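Local coordinates for protein importin subunit beta-1 (Saccharomyces cerevisiae, PDB 5OWU) that acts as the importin beta carrier of nuclear protein import, associating with importin alpha, which recognises the classical nuclear localization signal of the cargo, at residues A[298-301]-A[302-306]; A[825-828]-A[829-833]. All blocks are in the same frame, centred on the assembly; numbering follows the deposited sequence.

Interaction 1 (A[298-301]-A[302-306]); sequences IDIA and YELAQ
With CG2 of Ile300 set anti to its backbone N (chi1 -67° for the CG1 branch) and CG of Leu304 beside its own N, two aliphatic side chains one helical turn apart run off the same flank of the helix, abreast of one another. The touch is made by methyls, Ile300 CG2 meeting Leu304 CD1 at 3.9 Å, an ordinary van der Waals distance. Beneath them the backbone is plain alpha helix: Leu304 N donates to Ile300 O at 2.9 Å, and Tyr302, Glu303 and Ala305 repeat the i to i+4 pattern with Ile298, Asp299 and Ala301. CG of Glu303, which chi1 places beside its own backbone N, rests 3.3 Å from Asp299 O, and a bend at chi2 then turns the carboxylate. These residues form the last turns of helix 280-306, the end of HEAT repeat 7. Ile300, buried, reaches Tyr256 and Ser314, and Leu304 reaches Ser310, while Ile298 leans on Leu357 and Asn361 of helix 347-362. The chemistry is therefore divided round the helix: the aliphatic pair faces neighbouring loops, whereas the two carboxylates, probably both charged, keep Asp299 OD1 and Glu303 OE2 6.8 Å apart, so any repulsion between them is likely to be modest.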
loop_
_atom_site.group_PDB
_atom_site.type_symbol
_atom_site.label_atom_id
_atom_site.label_comp_id
_atom_site.label_asym_id
_atom_site.label_seq_id
_atom_site.Cartn_x
_atom_site.Cartn_y
_atom_site.Cartn_z
ATOM N N ILE A 298 -13.472 2.219 -12.818
ATOM C CA ILE A 298 -12.309 3.083 -13.018
ATOM C C ILE A 298 -11.108 2.249 -13.444
ATOM O O ILE A 298 -10.356 2.630 -14.351
ATOM C CB ILE A 298 -12.013 3.896 -11.744
ATOM C CG1 ILE A 298 -13.150 4.878 -11.461
ATOM C CG2 ILE A 298 -10.686 4.676 -11.885
ATOM C CD1 ILE A 298 -13.160 5.451 -10.039
ATOM N N ASP A 299 -10.910 1.091 -12.808
ATOM C CA ASP A 299 -9.779 0.245 -13.185
ATOM C C ASP A 299 -9.921 -0.266 -14.611
ATOM O O ASP A 299 -8.926 -0.367 -15.342
ATOM C CB ASP A 299 -9.637 -0.925 -12.213
ATOM C CG ASP A 299 -9.148 -0.482 -10.849
ATOM O OD1 ASP A 299 -8.587 0.633 -10.757
ATOM O OD2 ASP A 299 -9.323 -1.246 -9.874
ATOM N N ILE A 300 -11.150 -0.584 -15.029
ATOM C CA ILE A 300 -11.383 -0.992 -16.414
ATOM C C ILE A 300 -10.997 0.135 -17.359
ATOM O O ILE A 300 -10.288 -0.076 -18.350
ATOM C CB ILE A 300 -12.852 -1.414 -16.614
ATOM C CG1 ILE A 300 -13.146 -2.698 -15.836
ATOM C CG2 ILE A 300 -13.173 -1.614 -18.103
ATOM C CD1 ILE A 300 -14.635 -3.031 -15.735
ATOM N N ALA A 301 -11.462 1.352 -17.070
ATOM C CA ALA A 301 -11.123 2.483 -17.929
ATOM C C ALA A 301 -9.611 2.662 -18.025
ATOM O O ALA A 301 -9.067 2.851 -19.117
ATOM C CB ALA A 301 -11.786 3.759 -17.410
ATOM N N TYR A 302 -8.914 2.607 -16.889
ATOM C CA TYR A 302 -7.460 2.739 -16.905
ATOM C C TYR A 302 -6.825 1.675 -17.798
ATOM O O TYR A 302 -6.014 1.986 -18.686
ATOM C CB TYR A 302 -6.924 2.647 -15.475
ATOM C CG TYR A 302 -5.438 2.897 -15.345
ATOM C CD1 TYR A 302 -4.923 4.185 -15.416
ATOM C CD2 TYR A 302 -4.550 1.847 -15.136
ATOM C CE1 TYR A 302 -3.568 4.423 -15.294
ATOM C CE2 TYR A 302 -3.191 2.076 -15.010
ATOM C CZ TYR A 302 -2.705 3.367 -15.091
ATOM O OH TYR A 302 -1.356 3.609 -14.969
ATOM N N GLU A 303 -7.202 0.410 -17.592
ATOM C CA GLU A 303 -6.628 -0.671 -18.387
ATOM C C GLU A 303 -6.883 -0.465 -19.876
ATOM O O GLU A 303 -5.994 -0.706 -20.701
ATOM C CB GLU A 303 -7.187 -2.019 -17.926
ATOM C CG GLU A 303 -6.719 -2.442 -16.540
ATOM C CD GLU A 303 -5.203 -2.582 -16.442
ATOM O OE1 GLU A 303 -4.557 -2.858 -17.476
ATOM O OE2 GLU A 303 -4.657 -2.406 -15.331
ATOM N N LEU A 304 -8.085 -0.021 -20.244
ATOM C CA LEU A 304 -8.373 0.205 -21.658
ATOM C C LEU A 304 -7.624 1.417 -22.197
ATOM O O LEU A 304 -7.329 1.479 -23.396
ATOM C CB LEU A 304 -9.876 0.370 -21.877
ATOM C CG LEU A 304 -10.687 -0.926 -21.796
ATOM C CD1 LEU A 304 -12.180 -0.630 -21.789
ATOM C CD2 LEU A 304 -10.336 -1.852 -22.952
ATOM N N ALA A 305 -7.313 2.386 -21.336
ATOM C CA ALA A 305 -6.469 3.495 -21.755
ATOM C C ALA A 305 -5.072 3.002 -22.098
ATOM O O ALA A 305 -4.477 3.441 -23.088
ATOM C CB ALA A 305 -6.410 4.558 -20.660
ATOM N N GLN A 306 -4.536 2.078 -21.296
ATOM C CA GLN A 306 -3.223 1.520 -21.613
ATOM C C GLN A 306 -3.277 0.629 -22.854
ATOM O O GLN A 306 -2.350 0.648 -23.673
ATOM C CB GLN A 306 -2.673 0.748 -20.414
ATOM C CG GLN A 306 -1.904 1.621 -19.429
ATOM C CD GLN A 306 -2.749 2.745 -18.864
ATOM O OE1 GLN A 306 -3.457 2.564 -17.875
ATOM N NE2 GLN A 306 -2.682 3.914 -19.493
#

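Interaction 2 (A[825-828]-A[829-833]); sequences DWVI and DYIKR
Four successive i to i+4 hydrogen bonds of 2.9 Å, from Asp829 N to Asp825 O through to Lys832 N to Ile828 O, carry helix 825-836 through its first turns. Trp826 O, already bonded to Tyr830 N, accepts a second hydrogen from a water at 2.8 Å, and the water in turn accepts from Arg833 NH1 at 3.1 Å, bridging backbone and guanidinium. Val827 and Ile831 run side by side through CG1 and CD1, 4.0 Å apart, while Val827 CG2 sits over the centre of the Trp826 ring. Ile828 CG2, anti to its backbone N, lies abreast of the Lys832 chain, but the 3.3 Å from CG2 to Lys832 CD is tighter than normal contact and the lysine is unusually twisted at chi2 and chi3, so its detailed placement is doubtful. Within HEAT repeat 19, Ile828 and Ile831 meet Arg852 and Gln855 of helix 842-860. Tyr830 penetrates between helices 776-788 and 796-812, its OH hydrogen-bonded to Ser799, while Trp826 packs on Ala784 and Ala787 of helix 776-788 and Arg833 makes a cation-pi contact with Tyr793.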
loop_
_atom_site.group_PDB
_atom_site.type_symbol
_atom_site.label_atom_id
_atom_site.label_comp_id
_atom_site.label_asym_id
_atom_site.label_seq_id
_atom_site.Cartn_x
_atom_site.Cartn_y
_atom_site.Cartn_z
ATOM N N ASP A 825 13.217 -8.518 -31.017
ATOM C CA ASP A 825 11.924 -7.855 -31.131
ATOM C C ASP A 825 11.590 -7.079 -29.867
ATOM O O ASP A 825 11.054 -5.970 -29.938
ATOM C CB ASP A 825 10.819 -8.873 -31.421
ATOM C CG ASP A 825 10.785 -9.314 -32.875
ATOM O OD1 ASP A 825 11.327 -8.599 -33.741
ATOM O OD2 ASP A 825 10.196 -10.377 -33.152
ATOM N N TRP A 826 11.886 -7.644 -28.694
ATOM C CA TRP A 826 11.469 -6.967 -27.470
ATOM C C TRP A 826 12.250 -5.674 -27.258
ATOM O O TRP A 826 11.693 -4.698 -26.745
ATOM C CB TRP A 826 11.592 -7.906 -26.264
ATOM C CG TRP A 826 12.986 -8.153 -25.762
ATOM C CD1 TRP A 826 13.777 -9.224 -26.043
ATOM C CD2 TRP A 826 13.740 -7.318 -24.871
ATOM N NE1 TRP A 826 14.982 -9.110 -25.393
ATOM C CE2 TRP A 826 14.986 -7.949 -24.665
ATOM C CE3 TRP A 826 13.487 -6.100 -24.231
ATOM C CZ2 TRP A 826 15.976 -7.402 -23.850
ATOM C CZ3 TRP A 826 14.475 -5.556 -23.419
ATOM C CH2 TRP A 826 15.704 -6.210 -23.237
ATOM N N VAL A 827 13.514 -5.625 -27.684
ATOM C CA VAL A 827 14.282 -4.383 -27.579
ATOM C C VAL A 827 13.690 -3.315 -28.491
ATOM O O VAL A 827 13.389 -2.197 -28.055
ATOM C CB VAL A 827 15.768 -4.641 -27.897
ATOM C CG1 VAL A 827 16.576 -3.339 -27.867
ATOM C CG2 VAL A 827 16.350 -5.637 -26.916
ATOM N N ILE A 828 13.519 -3.641 -29.773
ATOM C CA ILE A 828 12.953 -2.688 -30.728
ATOM C C ILE A 828 11.592 -2.197 -30.244
ATOM O O ILE A 828 11.327 -0.987 -30.180
ATOM C CB ILE A 828 12.859 -3.334 -32.122
ATOM C CG1 ILE A 828 14.265 -3.630 -32.669
ATOM C CG2 ILE A 828 12.075 -2.445 -33.090
ATOM C CD1 ILE A 828 14.324 -4.797 -33.652
ATOM N N ASP A 829 10.710 -3.135 -29.893
ATOM C CA ASP A 829 9.372 -2.774 -29.436
ATOM C C ASP A 829 9.427 -1.886 -28.200
ATOM O O ASP A 829 8.649 -0.935 -28.080
ATOM C CB ASP A 829 8.561 -4.037 -29.150
ATOM C CG ASP A 829 8.303 -4.862 -30.400
ATOM O OD1 ASP A 829 8.486 -4.329 -31.516
ATOM O OD2 ASP A 829 7.907 -6.040 -30.266
ATOM N N TYR A 830 10.334 -2.182 -27.264
ATOM C CA TYR A 830 10.438 -1.368 -26.056
ATOM C C TYR A 830 10.901 0.046 -26.384
ATOM O O TYR A 830 10.337 1.027 -25.881
ATOM C CB TYR A 830 11.394 -2.028 -25.062
ATOM C CG TYR A 830 11.549 -1.253 -23.775
ATOM C CD1 TYR A 830 10.442 -0.929 -23.005
ATOM C CD2 TYR A 830 12.801 -0.854 -23.324
ATOM C CE1 TYR A 830 10.571 -0.226 -21.831
ATOM C CE2 TYR A 830 12.942 -0.149 -22.148
ATOM C CZ TYR A 830 11.823 0.159 -21.405
ATOM O OH TYR A 830 11.948 0.858 -20.233
ATOM N N ILE A 831 11.926 0.168 -27.227
ATOM C CA ILE A 831 12.371 1.484 -27.675
ATOM C C ILE A 831 11.207 2.254 -28.278
ATOM O O ILE A 831 11.032 3.449 -28.016
ATOM C CB ILE A 831 13.535 1.341 -28.674
ATOM C CG1 ILE A 831 14.762 0.752 -27.967
ATOM C CG2 ILE A 831 13.873 2.693 -29.306
ATOM C CD1 ILE A 831 15.926 0.422 -28.890
ATOM N N LYS A 832 10.385 1.582 -29.085
ATOM C CA LYS A 832 9.305 2.280 -29.777
ATOM C C LYS A 832 8.190 2.687 -28.817
ATOM O O LYS A 832 7.657 3.798 -28.918
ATOM C CB LYS A 832 8.774 1.401 -30.908
ATOM C CG LYS A 832 9.683 1.429 -32.135
ATOM C CD LYS A 832 9.893 0.062 -32.775
ATOM C CE LYS A 832 8.887 -0.208 -33.886
ATOM N NZ LYS A 832 9.289 -1.380 -34.712
ATOM N N ARG A 833 7.829 1.812 -27.873
ATOM C CA ARG A 833 6.835 2.182 -26.871
ATOM C C ARG A 833 7.312 3.362 -26.037
ATOM O O ARG A 833 6.524 4.255 -25.704
ATOM C CB ARG A 833 6.521 0.994 -25.959
ATOM C CG ARG A 833 5.942 -0.220 -26.666
ATOM C CD ARG A 833 5.134 -1.096 -25.714
ATOM N NE ARG A 833 5.774 -1.256 -24.408
ATOM C CZ ARG A 833 6.622 -2.232 -24.086
ATOM N NH1 ARG A 833 6.961 -3.160 -24.973
ATOM N NH2 ARG A 833 7.140 -2.278 -22.864
HETATM O O HOH W 1 9.249 -5.138 -25.431
#

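Along the chain, interaction 1 comes first, some 500 residues ahead of interaction 2: residues 298-306 finish helix 280-306 in HEAT repeat 7, and residues 825-833 begin helix 825-836 in HEAT repeat 19. Despite the eleven intervening repeats, their centres lie only about 23 Å apart and their nearest atoms about 8 Å, so the two do not meet directly. Such nearness is consistent with a strongly curved HEAT solenoid, whose winding brings the C-terminal repeats back toward HEAT repeat 7 and gives this carrier a compact shape in this structure. Each contact is a local one within a single helix; interaction 1 lies at the surface, and interaction 2 is partly buried among packed helices.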